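Side-chain contacts in cell wall binding protein cwp8 (PDB 5J6Q), which probably anchors to the cell wall of Clostridium difficile through its three CWB2 domains, as an S-layer-associated surface protein: residues Glu17-Arg20 / Lys21-Val25; Glu577-Ala580 / Lys581-Glu585; Lys457-Gly461 / Lys462-Ile466; Asn471-Ser474 / Lys475-Asp479. One frame throughout, in Å; residues are numbered along the deposited sequence.

Contact 1 of 4, residues Glu17-Arg20 / Lys21-Val25; sequences EEVR and KALEV
Glu17 and Lys21, one helical turn apart, carry the charged side of this contact. The two side chains pass at a slant, and the salt bridge from Glu17 OE1 to Lys21 NZ is long at 4.0 Å; OE1 comes closer to the methylene Lys21 CE, at 3.1 Å, than to the charged nitrogen. A bend at chi2 (-73°) turns the Glu17 carboxylate back along the helix, with OE1 near Lys21 and OE2 near Arg20. Glu17 OE2 forms a salt bridge with a weak, bent hydrogen bond from Arg20 NE at 3.1 Å, lying at the edge of the guanidinium and in its plane. One carboxylate thus joins two cations in a small network.

Backbone bonds run beside it. Lys21 N gives to Glu17 O, Ala22 N to Glu18 O, and Leu23 N to Val19 O at 2.8 Å. The next step slackens, Glu24 N to Arg20 O being weak at 3.4 Å; a water donates to Arg20 O at 2.8 Å and to Glu24 OE1, linking the two.

On the buried side Val19 and Leu23 lie side by side, with Val19 CG1 4.0 Å from Leu23 CD1. Val19 also packs on Leu56 of helix 53-61 and Leu23 on Ile43 of strand 41-45. Charged pairs outward and branched apolar residues inward, at i/i+3 and i/i+4 spacing, make this the C-terminal part of an amphipathic alpha-helix lying against a sheet.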
ATOM      1  N   GLU A  17      -6.721 -29.293 -15.467  1.00 63.67           N
ATOM      2  CA  GLU A  17      -6.625 -30.754 -15.214  1.00 68.33           C
ATOM      3  C   GLU A  17      -7.614 -31.106 -14.137  1.00 67.77           C
ATOM      4  O   GLU A  17      -8.065 -32.236 -14.006  1.00 69.16           O
ATOM      5  CB  GLU A  17      -5.205 -31.137 -14.784  1.00 72.95           C
ATOM      6  CG  GLU A  17      -4.534 -32.057 -15.794  1.00 79.89           C
ATOM      7  CD  GLU A  17      -5.101 -33.469 -15.766  1.00 88.13           C
ATOM      8  OE1 GLU A  17      -4.971 -34.141 -14.706  1.00 87.84           O
ATOM      9  OE2 GLU A  17      -5.679 -33.910 -16.806  1.00 91.23           O
ATOM     10  N   GLU A  18      -7.952 -30.117 -13.354  1.00 65.21           N
ATOM     11  CA  GLU A  18      -8.960 -30.274 -12.332  1.00 62.03           C
ATOM     12  C   GLU A  18     -10.270 -30.552 -13.122  1.00 58.61           C
ATOM     13  O   GLU A  18     -11.047 -31.471 -12.820  1.00 53.47           O
ATOM     14  CB  GLU A  18      -9.030 -28.969 -11.510  1.00 70.86           C
ATOM     15  CG  GLU A  18      -8.040 -28.934 -10.344  1.00 81.92           C
ATOM     16  CD  GLU A  18      -8.173 -27.693  -9.460  1.00 90.46           C
ATOM     17  OE1 GLU A  18      -9.064 -26.852  -9.697  1.00 91.48           O
ATOM     18  OE2 GLU A  18      -7.364 -27.566  -8.519  1.00 95.58           O
ATOM     19  N   VAL A  19     -10.480 -29.767 -14.200  1.00 53.68           N
ATOM     20  CA  VAL A  19     -11.700 -29.943 -14.980  1.00 48.65           C
ATOM     21  C   VAL A  19     -11.605 -31.255 -15.825  1.00 37.23           C
ATOM     22  O   VAL A  19     -12.581 -31.970 -15.931  1.00 35.51           O
ATOM     23  CB  VAL A  19     -11.849 -28.673 -15.866  1.00 43.69           C
ATOM     24  CG1 VAL A  19     -12.965 -28.898 -16.839  1.00 41.71           C
ATOM     25  CG2 VAL A  19     -12.124 -27.426 -15.000  1.00 46.22           C
ATOM     26  N   ARG A  20     -10.433 -31.516 -16.444  1.00 38.39           N
ATOM     27  CA  ARG A  20     -10.242 -32.735 -17.247  1.00 43.87           C
ATOM     28  C   ARG A  20     -10.656 -33.966 -16.405  1.00 46.04           C
ATOM     29  O   ARG A  20     -11.466 -34.780 -16.822  1.00 48.83           O
ATOM     30  CB  ARG A  20      -8.751 -32.838 -17.757  1.00 46.97           C
ATOM     31  CG  ARG A  20      -8.628 -33.937 -18.782  1.00 45.59           C
ATOM     32  CD  ARG A  20      -7.318 -34.025 -19.544  1.00 61.89           C
ATOM     33  NE  ARG A  20      -6.536 -32.788 -19.577  1.00 65.35           N
ATOM     34  CZ  ARG A  20      -6.477 -31.982 -20.632  1.00 52.83           C
ATOM     35  NH1 ARG A  20      -7.158 -32.265 -21.736  1.00 50.62           N
ATOM     36  NH2 ARG A  20      -5.741 -30.887 -20.590  1.00 56.99           N
ATOM     37  N   LYS A  21     -10.164 -34.058 -15.202  1.00 50.74           N
ATOM     38  CA  LYS A  21     -10.506 -35.188 -14.345  1.00 55.81           C
ATOM     39  C   LYS A  21     -11.961 -35.219 -13.983  1.00 59.31           C
ATOM     40  O   LYS A  21     -12.582 -36.290 -14.046  1.00 58.44           O
ATOM     41  CB  LYS A  21      -9.658 -35.129 -13.063  1.00 60.35           C
ATOM     42  CG  LYS A  21      -8.234 -35.627 -13.286  1.00 71.33           C
ATOM     43  CD  LYS A  21      -7.463 -35.710 -11.957  1.00 85.19           C
ATOM     44  CE  LYS A  21      -5.961 -35.727 -12.179  1.00 93.52           C
ATOM     45  NZ  LYS A  21      -5.199 -35.426 -10.932  1.00 96.42           N
ATOM     46  N   ALA A  22     -12.549 -34.040 -13.620  1.00 58.70           N
ATOM     47  CA  ALA A  22     -13.958 -34.004 -13.192  1.00 54.50           C
ATOM     48  C   ALA A  22     -14.870 -34.417 -14.377  1.00 50.30           C
ATOM     49  O   ALA A  22     -15.927 -35.063 -14.184  1.00 46.01           O
ATOM     50  CB  ALA A  22     -14.326 -32.581 -12.689  1.00 52.37           C
ATOM     51  N   LEU A  23     -14.487 -34.005 -15.600  1.00 45.23           N
ATOM     52  CA  LEU A  23     -15.277 -34.415 -16.785  1.00 46.88           C
ATOM     53  C   LEU A  23     -15.288 -35.957 -16.923  1.00 52.41           C
ATOM     54  O   LEU A  23     -16.169 -36.489 -17.573  1.00 55.35           O
ATOM     55  CB  LEU A  23     -14.658 -33.828 -18.086  1.00 45.23           C
ATOM     56  CG  LEU A  23     -14.783 -32.330 -18.205  1.00 49.74           C
ATOM     57  CD1 LEU A  23     -14.055 -31.786 -19.441  1.00 46.38           C
ATOM     58  CD2 LEU A  23     -16.271 -32.000 -18.296  1.00 48.17           C
ATOM     59  N   GLU A  24     -14.300 -36.684 -16.329  1.00 58.40           N
ATOM     60  CA  GLU A  24     -14.376 -38.131 -16.525  1.00 65.20           C
ATOM     61  C   GLU A  24     -15.391 -38.819 -15.610  1.00 64.80           C
ATOM     62  O   GLU A  24     -15.851 -39.912 -15.964  1.00 62.72           O
ATOM     63  CB  GLU A  24     -12.971 -38.731 -16.394  1.00 65.40           C
ATOM     64  CG  GLU A  24     -12.121 -38.317 -17.588  1.00 64.43           C
ATOM     65  CD  GLU A  24     -12.959 -38.280 -18.887  1.00 70.41           C
ATOM     66  OE1 GLU A  24     -13.427 -37.181 -19.333  1.00 74.98           O
ATOM     67  OE2 GLU A  24     -13.177 -39.339 -19.453  1.00 74.59           O
ATOM     68  N   VAL A  25     -15.791 -38.169 -14.469  1.00 58.31           N
ATOM     69  CA  VAL A  25     -16.729 -38.810 -13.555  1.00 51.54           C
ATOM     70  C   VAL A  25     -18.118 -38.949 -14.179  1.00 49.81           C
ATOM     71  O   VAL A  25     -18.812 -37.938 -14.431  1.00 48.04           O
ATOM     72  CB  VAL A  25     -16.758 -38.014 -12.231  1.00 53.23           C
ATOM     73  CG1 VAL A  25     -17.642 -38.729 -11.226  1.00 59.85           C
ATOM     74  CG2 VAL A  25     -15.334 -37.864 -11.656  1.00 57.74           C
TER
HETATM   75  O   HOH W   1     -11.729 -35.293 -19.534  1.00 51.58           O

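Contact 2 of 4, residues Glu577-Ala580 / Lys581-Glu585; sequences EGIA and KNAIE. With SO4 (sulfate ion), chain F.
Ile579 and Ile584 meet by their methyls, the two side chains crossing at about a right angle, with Ile579 CG2 3.6 Å from Ile584 CD1. Ile579 presents this branch because CG1 stands opposite the carbonyl carbon (chi1 -74°), which sets CG2 on the carbonyl side, facing the first turn of the helix. Ile584 answers with the end of its longer branch, swung round by a chi2 of -38°. Ala583 CB points toward the loop and lies farther off, 4.4 Å from Ile579 CG2, closing the apolar patch loosely.

Ala580 occupies the N-cap position, and its methyl offers no capping group. Its carbonyl oxygen instead takes two weak bonds, from Ala583 N at 3.1 Å and from Ile584 N at 3.5 Å. A sulfate, probably from the crystallisation liquor, sits at the helix start: Lys581 N donates to its O4 at 2.7 Å and weakly to its O2, a place where the helix N-terminus probably favours an anion. Lys581 CB also touches O4, at 3.2 Å, but its ammonium NZ is hydrogen-bonded to Asp197 O. Further along, Asn582 ND2 gives a bond of 2.8 Å to Glu585 OE2.

Ile584 packs on Leu572 of strand 572-575 and Val286 of strand 286-289, while Ile579 rests on Gln574. The contact therefore lies at the turn from strand 572-575 into helix 581-590, with this helix against the parallel sheet.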
ATOM      1  N   GLU A 577      14.104   7.101   5.939  1.00 35.63           N
ATOM      2  CA  GLU A 577      13.498   5.943   6.609  1.00 41.16           C
ATOM      3  C   GLU A 577      14.019   5.818   8.032  1.00 42.02           C
ATOM      4  O   GLU A 577      14.952   6.531   8.386  1.00 46.01           O
ATOM      5  CB  GLU A 577      13.889   4.624   5.823  1.00 41.02           C
ATOM      6  CG  GLU A 577      13.167   4.509   4.518  1.00 46.82           C
ATOM      7  CD  GLU A 577      11.661   4.347   4.637  1.00 52.40           C
ATOM      8  OE1 GLU A 577      10.970   4.737   3.666  1.00 53.49           O
ATOM      9  OE2 GLU A 577      11.173   3.837   5.668  1.00 60.48           O
ATOM     10  N   GLY A 578      13.448   4.960   8.882  1.00 41.77           N
ATOM     11  CA  GLY A 578      13.992   4.888  10.259  1.00 41.63           C
ATOM     12  C   GLY A 578      13.386   5.899  11.235  1.00 40.29           C
ATOM     13  O   GLY A 578      13.919   6.163  12.303  1.00 38.54           O
ATOM     14  N   ILE A 579      12.267   6.546  10.863  1.00 38.33           N
ATOM     15  CA  ILE A 579      11.652   7.459  11.800  1.00 27.22           C
ATOM     16  C   ILE A 579      10.544   6.685  12.413  1.00 27.25           C
ATOM     17  O   ILE A 579       9.743   6.095  11.701  1.00 30.90           O
ATOM     18  CB  ILE A 579      11.188   8.796  11.091  1.00 33.20           C
ATOM     19  CG1 ILE A 579      12.448   9.742  10.727  1.00 31.38           C
ATOM     20  CG2 ILE A 579      10.266   9.494  12.075  1.00 32.61           C
ATOM     21  CD1 ILE A 579      12.178  10.726   9.574  1.00 35.33           C
ATOM     22  N   ALA A 580      10.469   6.660  13.754  1.00 33.24           N
ATOM     23  CA  ALA A 580       9.425   5.890  14.485  1.00 30.41           C
ATOM     24  C   ALA A 580       7.999   6.350  14.021  1.00 35.05           C
ATOM     25  O   ALA A 580       7.764   7.571  13.966  1.00 30.50           O
ATOM     26  CB  ALA A 580       9.574   6.210  15.964  1.00 30.17           C
ATOM     27  N   LYS A 581       7.091   5.415  13.786  1.00 34.72           N
ATOM     28  CA  LYS A 581       5.705   5.698  13.395  1.00 38.03           C
ATOM     29  C   LYS A 581       5.045   6.550  14.486  1.00 35.59           C
ATOM     30  O   LYS A 581       4.176   7.454  14.235  1.00 31.90           O
ATOM     31  CB  LYS A 581       4.877   4.360  13.232  1.00 33.24           C
ATOM     32  CG  LYS A 581       3.416   4.655  12.753  1.00 37.27           C
ATOM     33  CD  LYS A 581       2.709   3.400  12.192  1.00 46.14           C
ATOM     34  CE  LYS A 581       2.609   2.293  13.211  1.00 55.10           C
ATOM     35  NZ  LYS A 581       1.851   1.142  12.633  1.00 72.15           N
ATOM     36  N   ASN A 582       5.407   6.257  15.701  1.00 36.10           N
ATOM     37  CA  ASN A 582       4.834   7.074  16.802  1.00 45.87           C
ATOM     38  C   ASN A 582       5.131   8.651  16.708  1.00 45.46           C
ATOM     39  O   ASN A 582       4.253   9.452  17.061  1.00 44.19           O
ATOM     40  CB  ASN A 582       5.336   6.581  18.103  1.00 47.06           C
ATOM     41  CG  ASN A 582       4.564   5.353  18.588  1.00 63.57           C
ATOM     42  OD1 ASN A 582       4.959   4.799  19.630  1.00 71.94           O
ATOM     43  ND2 ASN A 582       3.487   4.848  17.909  1.00 65.93           N
ATOM     44  N   ALA A 583       6.325   9.061  16.240  1.00 41.60           N
ATOM     45  CA  ALA A 583       6.641  10.489  16.125  1.00 40.62           C
ATOM     46  C   ALA A 583       5.802  11.069  15.035  1.00 38.19           C
ATOM     47  O   ALA A 583       5.357  12.182  15.196  1.00 35.21           O
ATOM     48  CB  ALA A 583       8.122  10.730  15.773  1.00 41.35           C
ATOM     49  N   ILE A 584       5.627  10.335  13.924  1.00 34.59           N
ATOM     50  CA  ILE A 584       4.741  10.784  12.849  1.00 34.24           C
ATOM     51  C   ILE A 584       3.316  10.870  13.393  1.00 37.60           C
ATOM     52  O   ILE A 584       2.536  11.796  13.001  1.00 37.48           O
ATOM     53  CB  ILE A 584       4.709   9.791  11.621  1.00 33.73           C
ATOM     54  CG1 ILE A 584       6.127   9.600  10.987  1.00 38.06           C
ATOM     55  CG2 ILE A 584       3.705  10.253  10.511  1.00 29.48           C
ATOM     56  CD1 ILE A 584       7.075  10.815  10.895  1.00 40.31           C
ATOM     57  N   GLU A 585       2.932   9.919  14.277  1.00 37.13           N
ATOM     58  CA  GLU A 585       1.552   9.943  14.744  1.00 41.52           C
ATOM     59  C   GLU A 585       1.436  11.149  15.675  1.00 38.02           C
ATOM     60  O   GLU A 585       0.473  11.922  15.511  1.00 34.12           O
ATOM     61  CB  GLU A 585       1.139   8.620  15.459  1.00 38.95           C
ATOM     62  CG  GLU A 585       1.075   7.468  14.459  1.00 42.73           C
ATOM     63  CD  GLU A 585       0.812   6.131  15.130  1.00 55.27           C
ATOM     64  OE1 GLU A 585      -0.088   5.443  14.655  1.00 63.08           O
ATOM     65  OE2 GLU A 585       1.530   5.767  16.113  1.00 60.09           O
TER
HETATM   66  S   SO4 F 705       8.130   2.012  13.773  1.00102.56           S
HETATM   67  O1  SO4 F 705       6.984   1.082  13.929  1.00102.81           O
HETATM   68  O2  SO4 F 705       8.520   2.592  15.051  1.00 98.94           O
HETATM   69  O3  SO4 F 705       9.292   1.296  13.241  1.00105.64           O
HETATM   70  O4  SO4 F 705       7.732   3.019  12.828  1.00102.70           O

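Contact 3 of 4, residues Lys457-Gly461 / Lys462-Ile466; sequences KLLKG and KELEI
Lys462 folds back over the end of helix 453-459 and satisfies two of the last carbonyls of that helix, those of Leu458 and Leu459. Its ammonium, NZ, donates to Leu458 O at 3.1 Å, in the carbonyl plane, with a C=O...N angle of 156°. Bends at chi2 (-130°) and chi4 bring the chain back to that oxygen, and CE lies 3.4 Å from it as well. The backbone of the same residue serves the next carbonyl: Lys462 N gives to Leu459 O at 3.1 Å, closing a type II turn from Leu459 to Lys462. Gly461 takes the third position of that turn with a positive phi of 119°, where a side chain would press on the preceding carbonyl. The helix thus ends with one oxygen met by a side chain and one by the turn.

Beside these bonds, the side chains of Leu459 and Leu464 cross at about a right angle; Leu464 CD2 is pressed tightly against Leu459 CB, at 3.5 Å, and also touches CD1 of that leucine.

Outside the turn, Leu464 N gives to Asp485 OD1, and Glu463 forms a salt bridge with Lys417. Leu459 and Leu464 both pack on Ala419 of strand 418-423, and Leu464 reaches Leu481 of helix 475-484, placing the pair between the parallel sheet and its helices.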
ATOM      1  N   LYS A 457      33.524  40.904   7.461  1.00117.00           N
ATOM      2  CA  LYS A 457      33.340  41.772   6.301  1.00117.79           C
ATOM      3  C   LYS A 457      32.045  41.439   5.559  1.00117.89           C
ATOM      4  O   LYS A 457      31.432  42.316   4.968  1.00116.69           O
ATOM      5  CB  LYS A 457      34.541  41.623   5.352  1.00118.40           C
ATOM      6  CG  LYS A 457      34.494  42.571   4.161  1.00119.30           C
ATOM      7  CD  LYS A 457      35.592  42.240   3.157  1.00120.30           C
ATOM      8  N   LEU A 458      31.624  40.180   5.592  1.00118.71           N
ATOM      9  CA  LEU A 458      30.412  39.771   4.898  1.00120.17           C
ATOM     10  C   LEU A 458      29.162  40.083   5.712  1.00121.04           C
ATOM     11  O   LEU A 458      28.093  40.269   5.137  1.00120.13           O
ATOM     12  CB  LEU A 458      30.491  38.264   4.620  1.00120.77           C
ATOM     13  CG  LEU A 458      29.606  37.764   3.483  1.00121.13           C
ATOM     14  CD1 LEU A 458      29.733  38.646   2.256  1.00121.33           C
ATOM     15  CD2 LEU A 458      30.027  36.359   3.132  1.00121.33           C
ATOM     16  N   LEU A 459      29.293  40.156   7.041  1.00122.81           N
ATOM     17  CA  LEU A 459      28.146  40.396   7.911  1.00125.93           C
ATOM     18  C   LEU A 459      28.069  41.816   8.483  1.00127.98           C
ATOM     19  O   LEU A 459      27.065  42.162   9.108  1.00128.81           O
ATOM     20  CB  LEU A 459      28.216  39.366   9.047  1.00126.98           C
ATOM     21  CG  LEU A 459      28.482  37.935   8.567  1.00127.16           C
ATOM     22  CD1 LEU A 459      28.510  36.979   9.738  1.00127.27           C
ATOM     23  CD2 LEU A 459      27.404  37.512   7.592  1.00127.27           C
ATOM     24  N   LYS A 460      29.106  42.638   8.269  1.00129.86           N
ATOM     25  CA  LYS A 460      29.119  44.006   8.778  1.00131.95           C
ATOM     26  C   LYS A 460      28.043  44.860   8.110  1.00132.40           C
ATOM     27  O   LYS A 460      28.207  45.281   6.965  1.00133.32           O
ATOM     28  CB  LYS A 460      30.501  44.644   8.551  1.00133.70           C
ATOM     29  CG  LYS A 460      30.594  46.060   9.108  1.00136.81           C
ATOM     30  CD  LYS A 460      31.937  46.696   8.787  1.00140.51           C
ATOM     31  CE  LYS A 460      31.960  48.146   9.201  1.00144.73           C
ATOM     32  NZ  LYS A 460      33.130  48.861   8.621  1.00149.23           N
ATOM     33  N   GLY A 461      26.940  45.106   8.821  1.00131.22           N
ATOM     34  CA  GLY A 461      25.875  45.938   8.279  1.00129.60           C
ATOM     35  C   GLY A 461      24.568  45.185   8.168  1.00127.76           C
ATOM     36  O   GLY A 461      23.496  45.781   8.102  1.00127.15           O
ATOM     37  N   LYS A 462      24.654  43.859   8.151  1.00126.38           N
ATOM     38  CA  LYS A 462      23.459  43.027   8.035  1.00122.15           C
ATOM     39  C   LYS A 462      23.001  42.527   9.408  1.00118.16           C
ATOM     40  O   LYS A 462      23.779  42.529  10.359  1.00115.53           O
ATOM     41  CB  LYS A 462      23.731  41.824   7.105  1.00122.05           C
ATOM     42  CG  LYS A 462      24.965  41.997   6.215  1.00125.28           C
ATOM     43  CD  LYS A 462      24.651  41.688   4.755  1.00129.38           C
ATOM     44  CE  LYS A 462      25.662  42.311   3.818  1.00134.44           C
ATOM     45  NZ  LYS A 462      26.223  41.308   2.869  1.00140.71           N
ATOM     46  N   GLU A 463      21.732  42.117   9.512  1.00112.28           N
ATOM     47  CA  GLU A 463      21.177  41.579  10.756  1.00109.01           C
ATOM     48  C   GLU A 463      21.525  40.083  10.881  1.00102.37           C
ATOM     49  O   GLU A 463      21.251  39.298   9.974  1.00 98.12           O
ATOM     50  CB  GLU A 463      19.660  41.783  10.789  1.00112.10           C
ATOM     51  CG  GLU A 463      19.283  43.253  10.746  1.00122.41           C
ATOM     52  CD  GLU A 463      17.845  43.494  11.153  1.00132.46           C
ATOM     53  OE1 GLU A 463      17.312  42.718  11.973  1.00138.92           O
ATOM     54  OE2 GLU A 463      17.249  44.460  10.645  1.00138.48           O
ATOM     55  N   LEU A 464      22.107  39.704  12.022  1.00 91.27           N
ATOM     56  CA  LEU A 464      22.590  38.369  12.284  1.00 80.14           C
ATOM     57  C   LEU A 464      21.828  37.612  13.387  1.00 74.15           C
ATOM     58  O   LEU A 464      21.222  38.202  14.279  1.00 71.52           O
ATOM     59  CB  LEU A 464      24.095  38.501  12.658  1.00 75.88           C
ATOM     60  CG  LEU A 464      24.920  39.291  11.629  1.00 79.68           C
ATOM     61  CD1 LEU A 464      26.224  39.864  12.227  1.00 75.45           C
ATOM     62  CD2 LEU A 464      25.224  38.366  10.470  1.00 76.16           C
ATOM     63  N   GLU A 465      21.860  36.285  13.310  1.00 67.99           N
ATOM     64  CA  GLU A 465      21.204  35.426  14.304  1.00 59.47           C
ATOM     65  C   GLU A 465      22.154  34.272  14.576  1.00 51.05           C
ATOM     66  O   GLU A 465      22.780  33.760  13.647  1.00 47.41           O
ATOM     67  CB  GLU A 465      19.836  34.929  13.793  1.00 54.72           C
ATOM     68  CG  GLU A 465      19.104  34.024  14.773  1.00 65.42           C
ATOM     69  CD  GLU A 465      17.901  34.695  15.454  1.00 81.89           C
ATOM     70  OE1 GLU A 465      17.887  34.725  16.692  1.00 89.45           O
ATOM     71  OE2 GLU A 465      16.976  35.179  14.771  1.00 84.53           O
ATOM     72  N   ILE A 466      22.304  33.902  15.842  1.00 51.55           N
ATOM     73  CA  ILE A 466      23.175  32.793  16.205  1.00 50.09           C
ATOM     74  C   ILE A 466      22.342  31.558  16.538  1.00 47.63           C
ATOM     75  O   ILE A 466      21.300  31.703  17.184  1.00 46.24           O
ATOM     76  CB  ILE A 466      24.042  33.186  17.409  1.00 50.99           C
ATOM     77  CG1 ILE A 466      24.667  34.581  17.175  1.00 60.14           C
ATOM     78  CG2 ILE A 466      25.123  32.133  17.585  1.00 51.70           C
ATOM     79  CD1 ILE A 466      25.695  34.993  18.239  1.00 64.14           C
TER

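Contact 4 of 4, residues Asn471-Ser474 / Lys475-Asp479; sequences NSVS and KEVED
Ser474 caps the helix that starts at Lys475, and its short side chain meets the first turn at both of its atoms. CB lies 3.7 Å from Glu476 CG. From there OG stands between the backbone N and the carbonyl carbon (chi1 83°), which aims it at the amides of the turn ahead. At the tip OG accepts from Val477 N at 3.1 Å, a fairly straight bond of 163°, and from Glu476 N in a weaker, more bent one at 3.3 Å. These two bonds from OG to the second and third amides of the helix are the hallmark of a serine N-cap. The same oxygen also touches carbon: Glu476 CG at 3.1 Å and Val477 CG2 at 3.2 Å crowd in around it. A further hydrogen bond joins OG to Asn449 O, so the hydroxyl ties the helix start to a separate loop as well as to its own amides.

The carbonyl of Ser474 takes Glu478 N at 3.2 Å, an ordinary helical bond to the residue four places on.

One residue before the cap, Val473 crosses Val477 at about a right angle, with Val473 CG1 and Val477 CG1 4.0 Å apart, an apolar step beside the cap. The carboxylate of Glu478 forms a salt bridge with Arg492, which also binds Val473 O and so links residues before and after the cap. The cap lies where the loop after strand 463-467 turns into helix 475-484, with Arg492 reaching in from neighbouring strand 491-493.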
ATOM      1  N   ASN A 471      28.956  27.067  23.885  1.00 62.55           N
ATOM      2  CA  ASN A 471      30.038  26.125  23.635  1.00 67.31           C
ATOM      3  C   ASN A 471      30.233  25.821  22.109  1.00 69.58           C
ATOM      4  O   ASN A 471      31.148  25.094  21.723  1.00 68.68           O
ATOM      5  CB  ASN A 471      29.789  24.854  24.459  1.00 69.16           C
ATOM      6  CG  ASN A 471      30.176  25.050  25.922  1.00 73.09           C
ATOM      7  OD1 ASN A 471      30.288  24.088  26.688  1.00 74.49           O
ATOM      8  ND2 ASN A 471      30.424  26.272  26.397  1.00 72.31           N
ATOM      9  N   SER A 472      29.376  26.417  21.235  1.00 67.78           N
ATOM     10  CA  SER A 472      29.469  26.205  19.778  1.00 62.02           C
ATOM     11  C   SER A 472      29.838  27.506  19.175  1.00 57.08           C
ATOM     12  O   SER A 472      30.679  27.579  18.291  1.00 55.91           O
ATOM     13  CB  SER A 472      28.128  25.713  19.199  1.00 58.98           C
ATOM     14  OG  SER A 472      27.916  24.377  19.608  1.00 59.99           O
ATOM     15  N   VAL A 473      29.145  28.541  19.610  1.00 55.84           N
ATOM     16  CA  VAL A 473      29.456  29.873  19.182  1.00 60.71           C
ATOM     17  C   VAL A 473      29.769  30.598  20.464  1.00 62.40           C
ATOM     18  O   VAL A 473      28.875  30.938  21.263  1.00 63.99           O
ATOM     19  CB  VAL A 473      28.277  30.511  18.415  1.00 63.19           C
ATOM     20  CG1 VAL A 473      28.553  31.979  18.135  1.00 59.09           C
ATOM     21  CG2 VAL A 473      28.060  29.763  17.110  1.00 64.79           C
ATOM     22  N   SER A 474      31.041  30.808  20.678  1.00 67.39           N
ATOM     23  CA  SER A 474      31.525  31.493  21.884  1.00 71.61           C
ATOM     24  C   SER A 474      30.867  32.853  22.078  1.00 71.21           C
ATOM     25  O   SER A 474      30.459  33.509  21.115  1.00 69.04           O
ATOM     26  CB  SER A 474      33.040  31.669  21.815  1.00 72.28           C
ATOM     27  OG  SER A 474      33.379  32.820  21.056  1.00 72.82           O
ATOM     28  N   LYS A 475      30.767  33.267  23.346  1.00 73.02           N
ATOM     29  CA  LYS A 475      30.170  34.538  23.752  1.00 79.62           C
ATOM     30  C   LYS A 475      31.051  35.686  23.273  1.00 82.19           C
ATOM     31  O   LYS A 475      30.614  36.821  23.232  1.00 82.18           O
ATOM     32  CB  LYS A 475      29.992  34.551  25.283  1.00 87.61           C
ATOM     33  CG  LYS A 475      29.482  35.858  25.872  1.00 98.54           C
ATOM     34  CD  LYS A 475      29.510  35.762  27.395  1.00107.25           C
ATOM     35  CE  LYS A 475      28.897  36.957  28.082  1.00112.70           C
ATOM     36  NZ  LYS A 475      28.819  36.735  29.558  1.00114.32           N
ATOM     37  N   GLU A 476      32.289  35.376  22.903  1.00 86.17           N
ATOM     38  CA  GLU A 476      33.229  36.366  22.372  1.00 95.22           C
ATOM     39  C   GLU A 476      32.842  36.692  20.915  1.00 94.78           C
ATOM     40  O   GLU A 476      32.807  37.864  20.521  1.00 92.56           O
ATOM     41  CB  GLU A 476      34.673  35.834  22.430  1.00 99.92           C
ATOM     42  CG  GLU A 476      34.810  34.542  23.219  1.00110.86           C
ATOM     43  CD  GLU A 476      35.912  34.609  24.254  1.00120.36           C
ATOM     44  OE1 GLU A 476      35.901  35.556  25.066  1.00125.05           O
ATOM     45  OE2 GLU A 476      36.783  33.713  24.251  1.00124.76           O
ATOM     46  N   VAL A 477      32.557  35.647  20.117  1.00 87.97           N
ATOM     47  CA  VAL A 477      32.130  35.806  18.725  1.00 81.50           C
ATOM     48  C   VAL A 477      30.849  36.615  18.731  1.00 76.71           C
ATOM     49  O   VAL A 477      30.628  37.483  17.895  1.00 73.33           O
ATOM     50  CB  VAL A 477      31.920  34.408  18.086  1.00 79.89           C
ATOM     51  CG1 VAL A 477      31.268  34.537  16.713  1.00 77.26           C
ATOM     52  CG2 VAL A 477      33.258  33.690  17.964  1.00 78.03           C
ATOM     53  N   GLU A 478      30.002  36.325  19.709  1.00 72.85           N
ATOM     54  CA  GLU A 478      28.749  37.033  19.896  1.00 70.66           C
ATOM     55  C   GLU A 478      28.978  38.532  20.074  1.00 75.52           C
ATOM     56  O   GLU A 478      28.323  39.342  19.420  1.00 75.84           O
ATOM     57  CB  GLU A 478      28.054  36.497  21.134  1.00 66.84           C
ATOM     58  CG  GLU A 478      26.636  36.994  21.241  1.00 70.19           C
ATOM     59  CD  GLU A 478      26.022  36.621  22.550  1.00 73.51           C
ATOM     60  OE1 GLU A 478      26.559  35.681  23.203  1.00 73.85           O
ATOM     61  OE2 GLU A 478      25.003  37.257  22.920  1.00 74.67           O
ATOM     62  N   ASP A 479      29.912  38.901  20.962  1.00 80.92           N
ATOM     63  CA  ASP A 479      30.207  40.308  21.202  1.00 91.37           C
ATOM     64  C   ASP A 479      30.630  41.006  19.911  1.00 96.83           C
ATOM     65  O   ASP A 479      30.165  42.113  19.650  1.00 96.81           O
ATOM     66  CB  ASP A 479      31.297  40.432  22.266  1.00 94.60           C
ATOM     67  CG  ASP A 479      30.798  40.043  23.643  1.00 96.03           C
ATOM     68  OD1 ASP A 479      29.599  40.270  23.930  1.00 96.76           O
ATOM     69  OD2 ASP A 479      31.596  39.515  24.427  1.00 97.28           O
TER

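How the contacts relate
Contacts 3 and 4 are neighbours, their centres 14 Å apart, and both belong to the same CWB2 domain: contact 3 leads into strand 463-467 and contact 4 starts the helix that follows it. They touch through Ile466, whose CG2 lies 3.5 Å from Val473 CG1 and whose CD1 lies 3.7 Å from Glu478 CG. Contact 2, also a start of a helix after a parallel strand, sits about 37 Å from contact 3 and 35 Å from contact 4, centre to centre. Its sulfate binds contact 2 alone among the four. Contact 1 is remote, its centre about 87 Å from those of contacts 3 and 4 and across the chain's centre from them.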